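Cysteine protease S273R (African swine fever virus pig/Kenya/KEN-50/1950, PDB 6LJ9) is a cysteine protease that probably matures the viral pp220 and pp62 polyproteins into core-shell proteins and counters host innate immune responses. Local coordinates at residues Pro11-Glu16 / Ser47-Ile52; Thr34-Lys39 / Pro55-Tyr60; Ser236-Arg241 / Tyr263-His268. One frame throughout, in Å; residues are numbered along the deposited sequence.

Contact 1: residues Pro11-Glu16 / Ser47-Ile52; sequences PSECAE and SESCVI
Glu13 and Ser49 bring the two backbones nearest, with 8.0 Å between Glu13 CA and Ser49 CA. Segment 11-16 is irregular, whereas 47-52 holds the short helix 48-51. Ser47 is the N-cap of this helix, and its OG accepts from Cys50 N, although the place of this OG is less sure. The carboxylate of Glu13 comes to the same helix end from across the contact. Glu13 OE2 accepts from Ser49 N at 3.2 Å, with an N-H...O angle of 160°. The donor meets the syn side but lies 27° out of the carboxylate plane. Glu13 OE2 also rests against Ser47 CB at 3.5 Å. The Glu13 chain starts with CG between the backbone N and the carbonyl carbon (chi1 70°) and then runs extended, which carries the carboxylate across to the helix. The N-H of Ser49 at the start of the helix would probably help to stabilise a negative charge on the buried Glu13 carboxylate. The C-terminal tail adds to the site, because Ile272 N donates to Glu13 OE1. Glu48 turns its own carboxylate to Ser23 OG and Cys24 N, near the Cys14-Cys24 disulfide. On the Glu13 side, Ser12 forms an ST turn, Ser12 OG accepting from Cys14 N at 3.2 Å. Ser49 OG lies only 2.5 Å from Glu13 OE1, and Ile272 O is a second possible acceptor for its proton.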
# COMPACT_ATOMS: atom_id res chain seq x y z
N PRO B 11 -18.15 8.50 -6.30
CA PRO B 11 -18.55 9.27 -7.48
C PRO B 11 -17.92 10.66 -7.57
O PRO B 11 -18.22 11.39 -8.53
CB PRO B 11 -20.08 9.38 -7.34
CG PRO B 11 -20.45 8.27 -6.40
CD PRO B 11 -19.31 8.16 -5.45
N SER B 12 -17.08 11.06 -6.62
CA SER B 12 -16.45 12.37 -6.69
C SER B 12 -15.54 12.46 -7.91
O SER B 12 -14.90 11.48 -8.30
CB SER B 12 -15.65 12.64 -5.41
OG SER B 12 -14.87 13.82 -5.53
N GLU B 13 -15.48 13.64 -8.51
CA GLU B 13 -14.63 13.87 -9.67
C GLU B 13 -13.23 14.33 -9.30
O GLU B 13 -12.39 14.48 -10.20
CB GLU B 13 -15.27 14.89 -10.62
CG GLU B 13 -15.30 16.31 -10.09
CD GLU B 13 -15.65 17.32 -11.17
OE1 GLU B 13 -15.85 16.90 -12.33
OE2 GLU B 13 -15.72 18.53 -10.86
N CYS B 14 -12.95 14.56 -8.02
CA CYS B 14 -11.59 14.87 -7.61
C CYS B 14 -10.70 13.65 -7.76
O CYS B 14 -11.16 12.51 -7.78
CB CYS B 14 -11.56 15.36 -6.16
SG CYS B 14 -12.70 16.69 -5.72
N ALA B 15 -9.39 13.90 -7.86
CA ALA B 15 -8.44 12.80 -7.92
C ALA B 15 -8.48 12.00 -6.62
O ALA B 15 -8.74 12.54 -5.54
CB ALA B 15 -7.03 13.32 -8.19
N GLU B 16 -8.21 10.70 -6.74
CA GLU B 16 -8.35 9.80 -5.59
C GLU B 16 -7.38 10.16 -4.47
O GLU B 16 -7.72 10.04 -3.29
CB GLU B 16 -8.15 8.35 -6.03
CG GLU B 16 -9.07 7.92 -7.17
CD GLU B 16 -10.11 6.91 -6.72
OE1 GLU B 16 -10.01 6.41 -5.58
OE2 GLU B 16 -11.04 6.62 -7.51
N SER B 47 -20.25 21.57 -12.05
CA SER B 47 -19.05 20.92 -11.53
C SER B 47 -17.88 21.86 -11.73
O SER B 47 -17.89 22.72 -12.62
CB SER B 47 -18.78 19.58 -12.21
OG SER B 47 -18.46 19.75 -13.58
N GLU B 48 -16.85 21.69 -10.89
CA GLU B 48 -15.65 22.52 -11.01
C GLU B 48 -14.89 22.22 -12.29
O GLU B 48 -14.29 23.13 -12.88
CB GLU B 48 -14.75 22.30 -9.79
CG GLU B 48 -15.38 22.73 -8.48
CD GLU B 48 -14.48 22.47 -7.29
OE1 GLU B 48 -13.64 21.55 -7.37
OE2 GLU B 48 -14.60 23.18 -6.28
N SER B 49 -14.91 20.97 -12.75
CA SER B 49 -14.23 20.63 -14.00
C SER B 49 -14.90 21.29 -15.20
O SER B 49 -14.22 21.66 -16.15
CB SER B 49 -14.19 19.11 -14.18
OG SER B 49 -15.50 18.56 -14.21
N CYS B 50 -16.23 21.43 -15.16
CA CYS B 50 -16.92 22.14 -16.23
C CYS B 50 -16.60 23.63 -16.20
O CYS B 50 -16.60 24.29 -17.26
CB CYS B 50 -18.43 21.92 -16.13
SG CYS B 50 -18.95 20.20 -16.30
N VAL B 51 -16.34 24.19 -15.02
CA VAL B 51 -16.04 25.61 -14.91
C VAL B 51 -14.69 25.92 -15.53
O VAL B 51 -14.57 26.80 -16.39
CB VAL B 51 -16.10 26.06 -13.44
CG1 VAL B 51 -15.61 27.50 -13.31
CG2 VAL B 51 -17.51 25.93 -12.90
N ILE B 52 -13.64 25.19 -15.12
CA ILE B 52 -12.29 25.47 -15.60
C ILE B 52 -12.06 24.99 -17.02
O ILE B 52 -10.95 25.14 -17.55
CB ILE B 52 -11.23 24.85 -14.66
CG1 ILE B 52 -11.36 23.33 -14.63
CG2 ILE B 52 -11.36 25.43 -13.26
CD1 ILE B 52 -10.34 22.66 -13.72

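Contact 2: residues Thr34-Lys39 / Pro55-Tyr60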
# COMPACT_ATOMS: atom_id res chain seq x y z
N THR B 34 -13.13 32.50 -7.82
CA THR B 34 -14.31 32.49 -6.97
C THR B 34 -15.50 33.18 -7.63
O THR B 34 -16.65 32.87 -7.31
CB THR B 34 -14.00 33.15 -5.63
OG1 THR B 34 -15.20 33.22 -4.83
CG2 THR B 34 -13.46 34.55 -5.85
N SER B 35 -15.23 34.11 -8.55
CA SER B 35 -16.32 34.78 -9.26
C SER B 35 -17.04 33.82 -10.20
O SER B 35 -18.27 33.80 -10.25
CB SER B 35 -15.78 35.99 -10.03
OG SER B 35 -16.78 36.54 -10.87
N PHE B 36 -16.28 33.02 -10.96
CA PHE B 36 -16.89 32.10 -11.91
C PHE B 36 -17.51 30.90 -11.21
O PHE B 36 -18.53 30.37 -11.66
CB PHE B 36 -15.86 31.63 -12.93
CG PHE B 36 -15.43 32.70 -13.90
CD1 PHE B 36 -16.22 33.03 -14.99
CD2 PHE B 36 -14.23 33.38 -13.72
CE1 PHE B 36 -15.83 34.00 -15.88
CE2 PHE B 36 -13.84 34.35 -14.61
CZ PHE B 36 -14.64 34.67 -15.69
N LEU B 37 -16.91 30.45 -10.10
CA LEU B 37 -17.38 29.23 -9.45
C LEU B 37 -18.75 29.41 -8.81
O LEU B 37 -19.55 28.46 -8.79
CB LEU B 37 -16.37 28.78 -8.39
CG LEU B 37 -15.07 28.16 -8.92
CD1 LEU B 37 -14.06 28.01 -7.79
CD2 LEU B 37 -15.35 26.81 -9.57
N GLN B 38 -19.05 30.60 -8.30
CA GLN B 38 -20.32 30.82 -7.61
C GLN B 38 -21.47 31.15 -8.56
O GLN B 38 -22.62 31.23 -8.11
CB GLN B 38 -20.17 31.94 -6.57
CG GLN B 38 -19.08 31.66 -5.55
CD GLN B 38 -19.24 32.47 -4.28
OE1 GLN B 38 -20.34 32.55 -3.72
NE2 GLN B 38 -18.15 33.07 -3.81
N LYS B 39 -21.19 31.35 -9.85
CA LYS B 39 -22.21 31.52 -10.87
C LYS B 39 -22.07 30.45 -11.95
O LYS B 39 -22.30 30.69 -13.13
CB LYS B 39 -22.15 32.92 -11.48
CG LYS B 39 -20.81 33.26 -12.13
CD LYS B 39 -20.74 34.73 -12.50
CE LYS B 39 -19.39 35.06 -13.11
NZ LYS B 39 -19.16 36.53 -13.16
N PRO B 55 -14.95 28.31 -21.87
CA PRO B 55 -14.07 29.21 -22.63
C PRO B 55 -13.87 30.57 -21.99
O PRO B 55 -12.80 31.16 -22.15
CB PRO B 55 -14.79 29.32 -23.99
CG PRO B 55 -16.21 28.94 -23.71
CD PRO B 55 -16.14 27.90 -22.64
N ALA B 56 -14.87 31.08 -21.27
CA ALA B 56 -14.70 32.36 -20.59
C ALA B 56 -13.72 32.24 -19.42
O ALA B 56 -12.94 33.17 -19.17
CB ALA B 56 -16.05 32.89 -20.10
N VAL B 57 -13.75 31.12 -18.71
CA VAL B 57 -12.81 30.91 -17.61
C VAL B 57 -11.41 30.67 -18.15
O VAL B 57 -10.41 31.09 -17.54
CB VAL B 57 -13.29 29.75 -16.72
CG1 VAL B 57 -12.31 29.52 -15.57
CG2 VAL B 57 -14.68 30.02 -16.19
N LYS B 58 -11.30 29.99 -19.29
CA LYS B 58 -9.99 29.77 -19.91
C LYS B 58 -9.33 31.10 -20.29
O LYS B 58 -8.11 31.25 -20.15
CB LYS B 58 -10.13 28.88 -21.14
CG LYS B 58 -10.40 27.41 -20.83
CD LYS B 58 -10.54 26.61 -22.11
CE LYS B 58 -10.63 25.12 -21.83
NZ LYS B 58 -10.81 24.33 -23.07
N ALA B 59 -10.13 32.06 -20.76
CA ALA B 59 -9.57 33.36 -21.12
C ALA B 59 -9.14 34.14 -19.89
O ALA B 59 -8.08 34.77 -19.89
CB ALA B 59 -10.59 34.16 -21.93
N TYR B 60 -9.95 34.10 -18.82
CA TYR B 60 -9.58 34.78 -17.59
C TYR B 60 -8.34 34.15 -16.96
O TYR B 60 -7.51 34.85 -16.37
CB TYR B 60 -10.75 34.77 -16.61
CG TYR B 60 -10.51 35.55 -15.34
CD1 TYR B 60 -10.78 36.91 -15.28
CD2 TYR B 60 -10.01 34.93 -14.20
CE1 TYR B 60 -10.57 37.64 -14.12
CE2 TYR B 60 -9.79 35.65 -13.03
CZ TYR B 60 -10.07 37.00 -13.00
OH TYR B 60 -9.85 37.72 -11.85
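The Phe36 ring carries Val57 CG2 over one face and meets Tyr60 CG at its edge. The Tyr60 ring in turn receives Phe36 CE2 over one of its faces. This makes an offset edge-to-face pair, the edge of Phe36 turned to the face of Tyr60. The ring centroids are 5.4 Å apart and the planes stand at 62°. The closest approach of the pair is Phe36 CE2 to Tyr60 CG, 3.6 Å. CE2 also lies near both ortho carbons of Tyr60, so the edge meets the ring at its CB end and not over its centre. Tyr60 CG is anti to the backbone N (chi1 -175°), a rotamer that turns one face of the ring to the edge of Phe36. Val57 makes a CH-pi contact with the Phe36 ring. Val57 CG2 sits 3.9 Å from the Phe36 centroid and 28° off the ring normal. It leans to the CB side of the ring, with Val57 CG2 3.6 Å from Phe36 CD1. Ala56 adds a looser touch, Ala56 CB lying 4.4 Å from Phe36 CE1. One phenylalanine thus spans three residues of the facing helix. The contact joins helix 34-37 to the first turns of helix 55-64. Leu43 touches Phe36, and Leu33 touches both Val57 and Tyr60. Helix 48-51 lies against this pair of helices, where Val51 meets Leu37 and Val57.

Contact 3: residues Ser236-Arg241 / Tyr263-His268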
# COMPACT_ATOMS: atom_id res chain seq x y z
N SER B 236 -13.58 -4.14 -17.25
CA SER B 236 -12.16 -4.44 -17.14
C SER B 236 -11.48 -3.55 -16.11
O SER B 236 -10.62 -4.01 -15.35
CB SER B 236 -11.49 -4.29 -18.50
OG SER B 236 -12.13 -5.08 -19.48
N LEU B 237 -11.85 -2.27 -16.06
CA LEU B 237 -11.26 -1.37 -15.08
C LEU B 237 -11.72 -1.70 -13.67
O LEU B 237 -10.95 -1.58 -12.71
CB LEU B 237 -11.60 0.08 -15.43
CG LEU B 237 -10.82 0.72 -16.58
CD1 LEU B 237 -11.36 2.10 -16.87
CD2 LEU B 237 -9.34 0.78 -16.23
N PHE B 238 -12.98 -2.12 -13.51
CA PHE B 238 -13.49 -2.44 -12.19
C PHE B 238 -12.81 -3.68 -11.62
O PHE B 238 -12.58 -3.76 -10.40
CB PHE B 238 -15.01 -2.66 -12.24
CG PHE B 238 -15.61 -3.07 -10.93
CD1 PHE B 238 -15.92 -2.13 -9.97
CD2 PHE B 238 -15.86 -4.41 -10.65
CE1 PHE B 238 -16.48 -2.50 -8.76
CE2 PHE B 238 -16.42 -4.79 -9.45
CZ PHE B 238 -16.73 -3.83 -8.50
N TYR B 239 -12.48 -4.65 -12.47
CA TYR B 239 -11.78 -5.84 -12.00
C TYR B 239 -10.43 -5.47 -11.40
O TYR B 239 -10.07 -5.94 -10.31
CB TYR B 239 -11.60 -6.83 -13.15
CG TYR B 239 -10.93 -8.13 -12.75
CD1 TYR B 239 -11.66 -9.16 -12.17
CD2 TYR B 239 -9.57 -8.32 -12.96
CE1 TYR B 239 -11.05 -10.34 -11.80
CE2 TYR B 239 -8.95 -9.51 -12.60
CZ TYR B 239 -9.70 -10.51 -12.02
OH TYR B 239 -9.09 -11.69 -11.65
N ILE B 240 -9.67 -4.62 -12.10
CA ILE B 240 -8.37 -4.20 -11.59
C ILE B 240 -8.52 -3.44 -10.28
O ILE B 240 -7.77 -3.66 -9.32
CB ILE B 240 -7.63 -3.35 -12.65
CG1 ILE B 240 -7.31 -4.20 -13.88
CG2 ILE B 240 -6.37 -2.74 -12.05
CD1 ILE B 240 -6.58 -3.45 -14.97
N ARG B 241 -9.50 -2.54 -10.21
CA ARG B 241 -9.69 -1.75 -9.00
C ARG B 241 -10.15 -2.62 -7.83
O ARG B 241 -9.69 -2.43 -6.70
CB ARG B 241 -10.70 -0.63 -9.25
CG ARG B 241 -10.94 0.27 -8.05
CD ARG B 241 -9.63 0.84 -7.52
NE ARG B 241 -9.83 1.68 -6.34
CZ ARG B 241 -9.95 3.01 -6.38
NH1 ARG B 241 -9.89 3.65 -7.54
NH2 ARG B 241 -10.12 3.69 -5.26
N TYR B 263 -22.29 0.50 -14.98
CA TYR B 263 -22.65 1.82 -15.49
C TYR B 263 -22.52 2.87 -14.40
O TYR B 263 -22.11 4.01 -14.66
CB TYR B 263 -24.07 1.80 -16.05
CG TYR B 263 -24.50 3.12 -16.65
CD1 TYR B 263 -24.07 3.50 -17.92
CD2 TYR B 263 -25.33 3.99 -15.96
CE1 TYR B 263 -24.45 4.70 -18.47
CE2 TYR B 263 -25.72 5.20 -16.50
CZ TYR B 263 -25.27 5.55 -17.76
OH TYR B 263 -25.66 6.75 -18.31
N LYS B 264 -22.87 2.52 -13.16
CA LYS B 264 -22.65 3.42 -12.04
C LYS B 264 -21.17 3.59 -11.74
O LYS B 264 -20.75 4.62 -11.20
CB LYS B 264 -23.39 2.92 -10.80
CG LYS B 264 -24.90 2.96 -10.91
CD LYS B 264 -25.56 2.42 -9.65
CE LYS B 264 -27.08 2.49 -9.74
NZ LYS B 264 -27.73 1.90 -8.54
N PHE B 265 -20.35 2.59 -12.09
CA PHE B 265 -18.91 2.69 -11.89
C PHE B 265 -18.28 3.73 -12.80
O PHE B 265 -17.17 4.19 -12.52
CB PHE B 265 -18.26 1.32 -12.10
CG PHE B 265 -16.79 1.30 -11.79
CD1 PHE B 265 -16.33 1.60 -10.52
CD2 PHE B 265 -15.86 0.97 -12.77
CE1 PHE B 265 -14.98 1.59 -10.23
CE2 PHE B 265 -14.51 0.95 -12.49
CZ PHE B 265 -14.07 1.26 -11.22
N ARG B 266 -18.96 4.11 -13.89
CA ARG B 266 -18.47 5.19 -14.73
C ARG B 266 -18.35 6.50 -13.96
O ARG B 266 -17.45 7.30 -14.23
CB ARG B 266 -19.38 5.37 -15.95
CG ARG B 266 -19.36 4.22 -16.94
CD ARG B 266 -20.39 4.43 -18.04
NE ARG B 266 -20.31 3.42 -19.08
CZ ARG B 266 -19.66 3.58 -20.23
NH1 ARG B 266 -19.03 4.72 -20.48
NH2 ARG B 266 -19.64 2.60 -21.12
N THR B 267 -19.26 6.73 -13.00
CA THR B 267 -19.18 7.92 -12.17
C THR B 267 -18.01 7.87 -11.20
O THR B 267 -17.59 8.92 -10.69
CB THR B 267 -20.49 8.13 -11.41
OG1 THR B 267 -20.62 7.10 -10.41
CG2 THR B 267 -21.67 8.07 -12.35
N HIS B 268 -17.47 6.68 -10.94
CA HIS B 268 -16.26 6.55 -10.13
C HIS B 268 -14.99 6.72 -10.94
O HIS B 268 -13.92 6.94 -10.36
CB HIS B 268 -16.22 5.18 -9.44
CG HIS B 268 -17.28 5.00 -8.39
ND1 HIS B 268 -17.02 4.41 -7.18
CD2 HIS B 268 -18.59 5.32 -8.39
CE1 HIS B 268 -18.13 4.37 -6.46
NE2 HIS B 268 -19.10 4.92 -7.17
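Phe238 and Phe265 carry the aromatic part of this contact between two helices. The edge of the Phe238 ring points at the face of Phe265 in a T-shaped pair. The centroids are 5.1 Å apart and the planes are nearly perpendicular, at 83°. Phe238 CD1 stands 3.7 Å above the plane of the Phe265 ring, over its centre. Phe238 CB lies over the same ring in a CH-pi contact, 4.0 Å from the Phe265 centroid. Phe265 CG is anti to the backbone N (chi1 -175°), and the ring reaches across to the other helix.

The apolar part also centres on Phe265. Phe265 CE2 comes within 3.6 Å of Phe238 CA, so the ring packs against the helix backbone as well as the side chain. Leu237 CB is 4.2 Å from Phe265 CE2, and Arg241 CB touches the far end of the ring at CZ. Ile7 and Leu4 of the N-terminal region cover both phenylalanines further.

Polar bonds lie around this core. Within 263-268, Lys264 O accepts from Thr267 N and from Thr267 OG1, the latter at 2.6 Å, where the helix is kinked. Arg241 sends its guanidinium to a salt bridge with Glu16 and a cation-pi contact with Trp100.

The axes of the segments 236-241 and 263-268 approach to 10.7 Å, their N-to-C directions 65° apart. Helix 232-244 begins at the inferred nucleophile Cys232. Tyr239 leaves this helix on the side away from the contact, and its ring stacks on Phe186. Helix 259-269 covers another side of helix 232-244. A helix that carries the cysteine at its N-terminal end and packs on the central sheet is characteristic of the papain-like fold of clan CA, to which Ulp1-type proteases belong.

In the fold
From the N terminus, the chain passes through 11-16, and contact 1 closes the loop that returns at 47-52. Contact 2 opens inside that loop, at 34-39, and closes beyond it, at 55-60, so the two cross. They also touch, Ile52 lying against Val57 and Lys58. Together they tie the 11-16 loop and helices 34-37, 48-51 and 55-64. Their centres lie about 15 Å apart. Contact 3 follows in series and closes a later loop within the Ulp1-type catalytic region. Contacts 1 and 3 are joined by the Glu16-Arg241 salt bridge and by Pro11 against His268. Contact 2 stays apart, its nearest atoms about 18 Å from contact 3.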